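Local coordinates for DUF3224 domain-containing protein (Shewanella oneidensis, PDB 2OOJ) that is of unknown function but belongs to the DUF3224 family and folds as an antiparallel beta-barrel, consistent with its placement in the allene oxide cyclase-like barrel clan, at residues L35-Y40 and L83-I88; I67-G72 and Q78-L83; M116-S119 and Q124-Y127. All blocks are in the same frame, centred on the assembly; numbering follows the deposited sequence.

Contact 1: L35-Y40 and L83-I88; sequences LDKTFY and LQHFGI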
loop_
_atom_site.group_PDB
_atom_site.type_symbol
_atom_site.label_atom_id
_atom_site.label_comp_id
_atom_site.label_asym_id
_atom_site.label_seq_id
_atom_site.Cartn_x
_atom_site.Cartn_y
_atom_site.Cartn_z
ATOM N N LEU B 35 -7.951 -3.743 10.486
ATOM C CA LEU B 35 -8.495 -4.859 9.733
ATOM C C LEU B 35 -8.456 -6.093 10.602
ATOM O O LEU B 35 -7.403 -6.418 11.144
ATOM C CB LEU B 35 -7.641 -5.156 8.502
ATOM C CG LEU B 35 -7.441 -4.180 7.351
ATOM C CD1 LEU B 35 -6.656 -4.924 6.262
ATOM C CD2 LEU B 35 -8.777 -3.675 6.851
ATOM N N ASP B 36 -9.568 -6.809 10.668
ATOM C CA ASP B 36 -9.641 -8.129 11.313
ATOM C C ASP B 36 -10.336 -9.061 10.322
ATOM O O ASP B 36 -11.466 -8.823 9.950
ATOM C CB ASP B 36 -10.417 -8.090 12.647
ATOM C CG ASP B 36 -9.638 -7.390 13.761
ATOM O OD1 ASP B 36 -8.730 -7.999 14.346
ATOM O OD2 ASP B 36 -9.897 -6.204 14.026
ATOM N N LYS B 37 -9.642 -10.097 9.869
ATOM C CA LYS B 37 -10.187 -11.017 8.875
ATOM C C LYS B 37 -10.127 -12.457 9.344
ATOM O O LYS B 37 -9.290 -12.821 10.179
ATOM C CB LYS B 37 -9.411 -10.988 7.562
ATOM C CG LYS B 37 -9.368 -9.715 6.819
ATOM C CD LYS B 37 -8.881 -10.041 5.367
ATOM C CE LYS B 37 -8.460 -8.792 4.648
ATOM N NZ LYS B 37 -7.740 -9.106 3.378
ATOM N N THR B 38 -11.052 -13.243 8.805
ATOM C CA THR B 38 -11.065 -14.682 8.948
ATOM C C THR B 38 -11.156 -15.311 7.572
ATOM O O THR B 38 -12.020 -14.971 6.802
ATOM C CB THR B 38 -12.247 -15.187 9.798
ATOM O OG1 THR B 38 -12.239 -14.512 11.061
ATOM C CG2 THR B 38 -12.141 -16.726 10.009
ATOM N N PHE B 39 -10.245 -16.249 7.309
ATOM C CA PHE B 39 -10.223 -17.050 6.092
ATOM C C PHE B 39 -10.702 -18.451 6.417
ATOM O O PHE B 39 -10.376 -18.974 7.475
ATOM C CB PHE B 39 -8.794 -17.148 5.553
ATOM C CG PHE B 39 -8.239 -15.840 5.093
ATOM C CD1 PHE B 39 -7.583 -14.998 5.984
ATOM C CD2 PHE B 39 -8.347 -15.452 3.770
ATOM C CE1 PHE B 39 -7.056 -13.772 5.558
ATOM C CE2 PHE B 39 -7.815 -14.249 3.335
ATOM C CZ PHE B 39 -7.163 -13.407 4.235
ATOM N N TYR B 40 -11.430 -19.066 5.492
ATOM C CA TYR B 40 -12.036 -20.381 5.673
ATOM C C TYR B 40 -11.594 -21.262 4.536
ATOM O O TYR B 40 -11.327 -20.777 3.425
ATOM C CB TYR B 40 -13.571 -20.250 5.602
ATOM C CG TYR B 40 -14.154 -19.441 6.727
ATOM C CD1 TYR B 40 -14.374 -20.007 7.976
ATOM C CD2 TYR B 40 -14.473 -18.093 6.553
ATOM C CE1 TYR B 40 -14.904 -19.253 9.019
ATOM C CE2 TYR B 40 -14.984 -17.337 7.585
ATOM C CZ TYR B 40 -15.206 -17.925 8.817
ATOM O OH TYR B 40 -15.702 -17.171 9.853
ATOM N N LEU B 83 0.477 -10.385 4.203
ATOM C CA LEU B 83 -0.069 -9.946 2.931
ATOM C C LEU B 83 -0.012 -8.416 2.790
ATOM O O LEU B 83 -0.280 -7.706 3.733
ATOM C CB LEU B 83 -1.503 -10.420 2.780
ATOM C CG LEU B 83 -1.787 -11.901 2.503
ATOM C CD1 LEU B 83 -3.264 -12.206 2.709
ATOM C CD2 LEU B 83 -1.331 -12.233 1.083
ATOM N N GLN B 84 0.344 -7.950 1.591
ATOM C CA GLN B 84 0.525 -6.531 1.280
ATOM C C GLN B 84 -0.284 -6.199 0.087
ATOM O O GLN B 84 -0.173 -6.891 -0.937
ATOM C CB GLN B 84 2.004 -6.223 1.036
ATOM C CG GLN B 84 2.305 -4.688 0.886
ATOM C CD GLN B 84 3.787 -4.398 0.950
ATOM O OE1 GLN B 84 4.435 -4.671 1.961
ATOM N NE2 GLN B 84 4.325 -3.799 -0.105
ATOM N N HIS B 85 -1.165 -5.199 0.246
ATOM C CA HIS B 85 -2.137 -4.803 -0.753
ATOM C C HIS B 85 -1.858 -3.420 -1.363
ATOM O O HIS B 85 -1.534 -2.457 -0.673
ATOM C CB HIS B 85 -3.554 -4.655 -0.151
ATOM C CG HIS B 85 -4.022 -5.786 0.711
ATOM N ND1 HIS B 85 -5.293 -6.301 0.589
ATOM C CD2 HIS B 85 -3.455 -6.431 1.760
ATOM C CE1 HIS B 85 -5.484 -7.220 1.521
ATOM N NE2 HIS B 85 -4.376 -7.332 2.234
ATOM N N PHE B 86 -2.099 -3.297 -2.661
ATOM C CA PHE B 86 -2.081 -2.017 -3.310
ATOM C C PHE B 86 -3.185 -2.084 -4.328
ATOM O O PHE B 86 -3.122 -2.901 -5.236
ATOM C CB PHE B 86 -0.749 -1.820 -3.990
ATOM C CG PHE B 86 -0.612 -0.556 -4.804
ATOM C CD1 PHE B 86 -1.076 -0.491 -6.101
ATOM C CD2 PHE B 86 0.108 0.513 -4.297
ATOM C CE1 PHE B 86 -0.878 0.657 -6.876
ATOM C CE2 PHE B 86 0.333 1.668 -5.055
ATOM C CZ PHE B 86 -0.178 1.740 -6.345
ATOM N N GLY B 87 -4.205 -1.248 -4.142
ATOM C CA GLY B 87 -5.386 -1.234 -5.000
ATOM C C GLY B 87 -5.618 0.170 -5.508
ATOM O O GLY B 87 -5.556 1.131 -4.750
ATOM N N ILE B 88 -5.808 0.282 -6.809
ATOM C CA ILE B 88 -6.175 1.513 -7.499
ATOM C C ILE B 88 -7.449 1.250 -8.305
ATOM O O ILE B 88 -7.473 0.391 -9.179
ATOM C CB ILE B 88 -5.066 1.967 -8.471
ATOM C CG1 ILE B 88 -3.808 2.372 -7.718
ATOM C CG2 ILE B 88 -5.507 3.204 -9.277
ATOM C CD1 ILE B 88 -3.894 3.741 -7.057
#

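Contact 2: I67-G72 and Q78-L83; sequences IEQVVG and QGSFVL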
loop_
_atom_site.group_PDB
_atom_site.type_symbol
_atom_site.label_atom_id
_atom_site.label_comp_id
_atom_site.label_asym_id
_atom_site.label_seq_id
_atom_site.Cartn_x
_atom_site.Cartn_y
_atom_site.Cartn_z
ATOM N N ILE B 67 -1.434 -3.749 5.027
ATOM C CA ILE B 67 -0.535 -4.820 5.437
ATOM C C ILE B 67 -1.235 -5.558 6.551
ATOM O O ILE B 67 -1.749 -4.950 7.487
ATOM C CB ILE B 67 0.826 -4.264 5.944
ATOM C CG1 ILE B 67 1.598 -3.708 4.729
ATOM C CG2 ILE B 67 1.672 -5.312 6.647
ATOM C CD1 ILE B 67 2.983 -3.203 5.050
ATOM N N GLU B 68 -1.281 -6.874 6.424
ATOM C CA GLU B 68 -1.895 -7.716 7.409
ATOM C C GLU B 68 -1.002 -8.905 7.705
ATOM O O GLU B 68 -0.384 -9.445 6.825
ATOM C CB GLU B 68 -3.287 -8.180 6.975
ATOM C CG GLU B 68 -3.324 -8.994 5.738
ATOM C CD GLU B 68 -4.740 -9.376 5.270
ATOM O OE1 GLU B 68 -5.483 -10.013 6.036
ATOM O OE2 GLU B 68 -5.090 -9.090 4.103
ATOM N N GLN B 69 -0.988 -9.292 8.972
ATOM C CA GLN B 69 -0.349 -10.512 9.444
ATOM C C GLN B 69 -1.406 -11.619 9.554
ATOM O O GLN B 69 -2.406 -11.493 10.315
ATOM C CB GLN B 69 0.271 -10.232 10.813
ATOM C CG GLN B 69 0.944 -11.412 11.512
ATOM C CD GLN B 69 2.189 -11.871 10.889
ATOM O OE1 GLN B 69 3.253 -11.278 11.097
ATOM N NE2 GLN B 69 2.105 -12.979 10.134
ATOM N N VAL B 70 -1.169 -12.678 8.799
ATOM C CA VAL B 70 -2.003 -13.874 8.771
ATOM C C VAL B 70 -1.377 -14.983 9.613
ATOM O O VAL B 70 -0.139 -15.239 9.574
ATOM C CB VAL B 70 -2.198 -14.371 7.328
ATOM C CG1 VAL B 70 -3.194 -15.538 7.275
ATOM C CG2 VAL B 70 -2.661 -13.176 6.419
ATOM N N VAL B 71 -2.245 -15.656 10.369
ATOM C CA VAL B 71 -1.840 -16.793 11.198
ATOM C C VAL B 71 -2.880 -17.886 11.067
ATOM O O VAL B 71 -4.078 -17.657 11.252
ATOM C CB VAL B 71 -1.698 -16.382 12.691
ATOM C CG1 VAL B 71 -1.159 -17.525 13.503
ATOM C CG2 VAL B 71 -0.809 -15.182 12.813
ATOM N N GLY B 72 -2.430 -19.078 10.755
ATOM C CA GLY B 72 -3.341 -20.183 10.545
ATOM C C GLY B 72 -2.726 -21.310 9.779
ATOM O O GLY B 72 -1.523 -21.573 9.865
ATOM N N GLN B 78 0.536 -25.354 9.498
ATOM C CA GLN B 78 0.374 -24.219 10.395
ATOM C C GLN B 78 1.528 -23.230 10.249
ATOM O O GLN B 78 2.707 -23.592 10.272
ATOM C CB GLN B 78 0.317 -24.710 11.846
ATOM C CG GLN B 78 0.326 -23.612 12.932
ATOM C CD GLN B 78 -0.975 -22.826 12.986
ATOM O OE1 GLN B 78 -2.054 -23.387 12.788
ATOM N NE2 GLN B 78 -0.878 -21.521 13.277
ATOM N N GLY B 79 1.202 -21.960 10.098
ATOM C CA GLY B 79 2.259 -20.962 10.065
ATOM C C GLY B 79 1.700 -19.569 10.101
ATOM O O GLY B 79 0.563 -19.339 10.552
ATOM N N SER B 80 2.488 -18.643 9.583
ATOM C CA SER B 80 2.058 -17.286 9.411
ATOM C C SER B 80 2.712 -16.711 8.144
ATOM O O SER B 80 3.721 -17.213 7.672
ATOM C CB SER B 80 2.460 -16.485 10.653
ATOM O OG SER B 80 3.856 -16.585 10.928
ATOM N N PHE B 81 2.151 -15.622 7.654
ATOM C CA PHE B 81 2.783 -14.813 6.632
ATOM C C PHE B 81 2.126 -13.440 6.634
ATOM O O PHE B 81 1.074 -13.239 7.266
ATOM C CB PHE B 81 2.672 -15.501 5.263
ATOM C CG PHE B 81 1.277 -15.874 4.889
ATOM C CD1 PHE B 81 0.730 -17.067 5.311
ATOM C CD2 PHE B 81 0.506 -15.021 4.107
ATOM C CE1 PHE B 81 -0.578 -17.411 4.971
ATOM C CE2 PHE B 81 -0.772 -15.361 3.748
ATOM C CZ PHE B 81 -1.320 -16.564 4.193
ATOM N N VAL B 82 2.742 -12.511 5.906
ATOM C CA VAL B 82 2.177 -11.165 5.727
ATOM C C VAL B 82 1.672 -10.973 4.314
ATOM O O VAL B 82 2.357 -11.322 3.365
ATOM C CB VAL B 82 3.216 -10.062 6.068
ATOM C CG1 VAL B 82 2.718 -8.598 5.667
ATOM C CG2 VAL B 82 3.522 -10.125 7.576
ATOM N N LEU B 83 0.477 -10.385 4.203
ATOM C CA LEU B 83 -0.069 -9.946 2.931
ATOM C C LEU B 83 -0.012 -8.416 2.790
ATOM O O LEU B 83 -0.280 -7.706 3.733
ATOM C CB LEU B 83 -1.503 -10.420 2.780
ATOM C CG LEU B 83 -1.787 -11.901 2.503
ATOM C CD1 LEU B 83 -3.264 -12.206 2.709
ATOM C CD2 LEU B 83 -1.331 -12.233 1.083
HETATM O O HOH W 1 4.891 -14.376 9.720
#

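Contact 3: M116-S119 and Q124-Y127; sequences MAIS and QHFY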
loop_
_atom_site.group_PDB
_atom_site.type_symbol
_atom_site.label_atom_id
_atom_site.label_comp_id
_atom_site.label_asym_id
_atom_site.label_seq_id
_atom_site.Cartn_x
_atom_site.Cartn_y
_atom_site.Cartn_z
HETATM N N MSE B 116 -2.664 -13.147 -4.387
HETATM C CA MSE B 116 -4.046 -13.462 -4.075
HETATM C C MSE B 116 -4.939 -12.536 -4.829
HETATM O O MSE B 116 -4.578 -11.411 -5.059
HETATM C CB MSE B 116 -4.289 -13.295 -2.565
HETATM C CG MSE B 116 -5.721 -13.618 -2.152
HETATM SE SE MSE B 116 -5.849 -13.446 -0.209
HETATM C CE MSE B 116 -4.986 -15.023 0.367
ATOM N N ALA B 117 -6.078 -13.050 -5.278
ATOM C CA ALA B 117 -7.093 -12.250 -5.941
ATOM C C ALA B 117 -8.308 -12.324 -5.062
ATOM O O ALA B 117 -8.478 -13.286 -4.347
ATOM C CB ALA B 117 -7.389 -12.792 -7.300
ATOM N N ILE B 118 -9.186 -11.317 -5.158
ATOM C CA ILE B 118 -10.351 -11.217 -4.301
ATOM C C ILE B 118 -11.588 -11.075 -5.192
ATOM O O ILE B 118 -11.620 -10.274 -6.144
ATOM C CB ILE B 118 -10.233 -9.996 -3.394
ATOM C CG1 ILE B 118 -8.984 -10.081 -2.522
ATOM C CG2 ILE B 118 -11.463 -9.813 -2.520
ATOM C CD1 ILE B 118 -9.120 -11.038 -1.386
ATOM N N SER B 119 -12.578 -11.906 -4.920
ATOM C CA SER B 119 -13.811 -11.892 -5.661
ATOM C C SER B 119 -14.963 -11.876 -4.671
ATOM O O SER B 119 -14.778 -11.891 -3.441
ATOM C CB SER B 119 -13.890 -13.089 -6.590
ATOM O OG SER B 119 -13.975 -14.329 -5.900
ATOM N N GLN B 124 -20.744 -12.570 -0.680
ATOM C CA GLN B 124 -19.683 -13.246 0.054
ATOM C C GLN B 124 -18.349 -13.029 -0.662
ATOM O O GLN B 124 -18.235 -13.272 -1.853
ATOM C CB GLN B 124 -19.987 -14.742 0.153
ATOM C CG GLN B 124 -18.893 -15.619 0.783
ATOM C CD GLN B 124 -18.713 -15.326 2.255
ATOM O OE1 GLN B 124 -19.639 -15.499 3.026
ATOM N NE2 GLN B 124 -17.529 -14.859 2.652
ATOM N N HIS B 125 -17.370 -12.540 0.078
ATOM C CA HIS B 125 -16.001 -12.422 -0.420
ATOM C C HIS B 125 -15.322 -13.758 -0.465
ATOM O O HIS B 125 -15.491 -14.566 0.456
ATOM C CB HIS B 125 -15.181 -11.507 0.467
ATOM C CG HIS B 125 -15.531 -10.079 0.304
ATOM N ND1 HIS B 125 -15.271 -9.385 -0.857
ATOM C CD2 HIS B 125 -16.195 -9.229 1.118
ATOM C CE1 HIS B 125 -15.732 -8.150 -0.735
ATOM N NE2 HIS B 125 -16.302 -8.033 0.452
ATOM N N PHE B 126 -14.540 -13.944 -1.527
ATOM C CA PHE B 126 -13.772 -15.141 -1.765
ATOM C C PHE B 126 -12.349 -14.730 -2.080
ATOM O O PHE B 126 -12.108 -13.719 -2.757
ATOM C CB PHE B 126 -14.322 -15.927 -2.963
ATOM C CG PHE B 126 -15.596 -16.651 -2.667
ATOM C CD1 PHE B 126 -16.792 -15.991 -2.732
ATOM C CD2 PHE B 126 -15.587 -17.986 -2.323
ATOM C CE1 PHE B 126 -17.965 -16.649 -2.448
ATOM C CE2 PHE B 126 -16.755 -18.641 -2.045
ATOM C CZ PHE B 126 -17.945 -17.961 -2.093
ATOM N N TYR B 127 -11.435 -15.550 -1.639
ATOM C CA TYR B 127 -10.019 -15.422 -2.004
ATOM C C TYR B 127 -9.681 -16.515 -3.018
ATOM O O TYR B 127 -10.245 -17.621 -2.975
ATOM C CB TYR B 127 -9.124 -15.555 -0.760
ATOM C CG TYR B 127 -9.168 -16.908 -0.111
ATOM C CD1 TYR B 127 -8.327 -17.952 -0.542
ATOM C CD2 TYR B 127 -10.003 -17.144 0.973
ATOM C CE1 TYR B 127 -8.388 -19.179 0.059
ATOM C CE2 TYR B 127 -10.090 -18.378 1.554
ATOM C CZ TYR B 127 -9.261 -19.399 1.107
ATOM O OH TYR B 127 -9.354 -20.626 1.711
#

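Contact 1: L35-Y40 and L83-I88
Lys37 and His85 meet from opposite directions in the barrel interior, and the lysine ammonium makes the closest contact: NZ of Lys37 lies 3.5 Å from CE1 of His85, at the edge of the imidazole and in its plane. NZ of Lys37 is farther from NE2 of His85, at 4.0 Å, and no hydrogen bond joins the two residues. The extended Lys37 chain (chi3 -165°) gives the reach: the nearest CA atoms, those of Lys37 and Leu83, are 11.8 Å apart, so side chains alone span the gap. This polar end is the tight part. The apolar end is looser, with CZ of Phe39 at 4.4 Å from CD1 of Leu83 and the methyl oblique to the ring. In all, 121 Å² is buried; the contact has no solvent side, since all four touching residues are buried in the assembly. Both polar groups share Glu68 as a partner, which probably accounts for their closeness: its OE2 forms a salt bridge with NZ of Lys37 and a hydrogen bond with NE2 of His85, while Tyr64 OH is bonded to ND1 of the ring. The chemistry implies a carboxylate-centred polar cluster inside the barrel, with the imidazole engaged at both nitrogens.

Contact 2: I67-G72 and Q78-L83
Two adjacent antiparallel strands of the barrel wall, 62-71 and 77-90, pair here, their short segments running at 166° to each other with axes 4.7 Å apart. The register follows from three hydrogen-bonded pairs, Glu68 with Leu83, Val70 with Phe81 and Gly72 with Gly79. Each makes two backbone bonds, among them Val70 N to Phe81 O at 2.8 Å. On the inward face, CB of Val70 lies over one face of the Phe81 ring, offset toward its rim, in a CH-pi contact 4.0 Å from the ring centroid and 14° off its normal. Phe81 CG sits between its backbone N and carbonyl carbon (chi1 53°), which swings the ring beside Val70. One methyl of the valine, CG2, meets CD1 of Leu83 at 3.9 Å, while CG of Glu68 lies alongside CB of Leu83 at 3.8 Å. The opposite face carries Gln69, Val71, Ser80 and Val82. There NE2 of Gln69 donates to its neighbour's carbonyl, Val70 O, at 3.2 Å; Phe81 N reaches that oxygen from the other side of the carbonyl plane, so it is gripped twice. A water accepts from NE2 of Gln69 and, at 2.7 Å, from OG of Ser80, linking the strands. Outward, OE1 of Gln69 accepts from Val25 N of the second subunit, and Val71 and Ser80 pack on the same valine. Within the sheet, Gln69 and Val71 make backbone bonds to Gln48 and Arg46 of strand 43-55, Ser80 makes them to Ala106 of strand 93-107 on the other side, and Leu112 of strand 112-121 packs against Phe81 inside the barrel.

Contact 3: M116-S119 and Q124-Y127
Ser119 and Phe126 form the hydrogen-bonded pair that fixes this end of the hairpin 112-121/124-133, and with Tyr127 they lose the most surface across it (66, 53 and 61 Å²). Ser119 N donates almost straight to Phe126 O, at 2.9 Å and 175°. The return bond, Phe126 N to Ser119 O at 2.8 Å, arrives from well above the carbonyl plane, 46° out of it. The side chains of the pair leave by the same face: OG of Ser119 lies 3.4 Å from CB of Phe126, whereas the ring itself leads away from the serine. That hydroxyl has its polar partner in Glu128, farther along the second strand. On the other face Tyr127 is paired with Ile118, without hydrogen bonds between their backbones, and its CB is touched by the selenium of Met116, a selenomethionine here, at 3.9 Å. Tyr127 holds CG between its backbone N and carbonyl carbon (chi1 65°), turning the ring away from the first strand; its OH bonds to Tyr40 O and Leu43 N. ND1 of His125 is buried by the contact and has no hydrogen-bond partner in the model; Ser119 O, 3.6 Å from this ND1, lies near the ring plane at its edge. On the barrel wall, strand 5-18 continues the sheet beyond 124-127, through backbone bonds of His125 with Phe11 and Tyr127 with Gly9, while Met116 makes a backbone hydrogen bond with Leu98 of strand 93-107 on the far side of the hairpin.

Contacts 2 and 3 are pairings within the barrel wall, whereas contact 1 crosses the interior between strands 29-39 and 77-90. Contact 1 lies about 10 Å, centre to centre, from each of the others, which are about 16 Å apart. Along the chain, contact 2 is nested within the loop that contact 1 closes, and contact 3 follows both. Contacts 1 and 2 share Leu83, and a glutamate of contact 2 joins the polar group of contact 1. Toward contact 3, Phe39 packs on Tyr127 and Leu83 on Met116. Side chains of all three thus meet in the barrel interior, contact 1 touching both of the others, while contacts 1 and 2 also reach the second subunit.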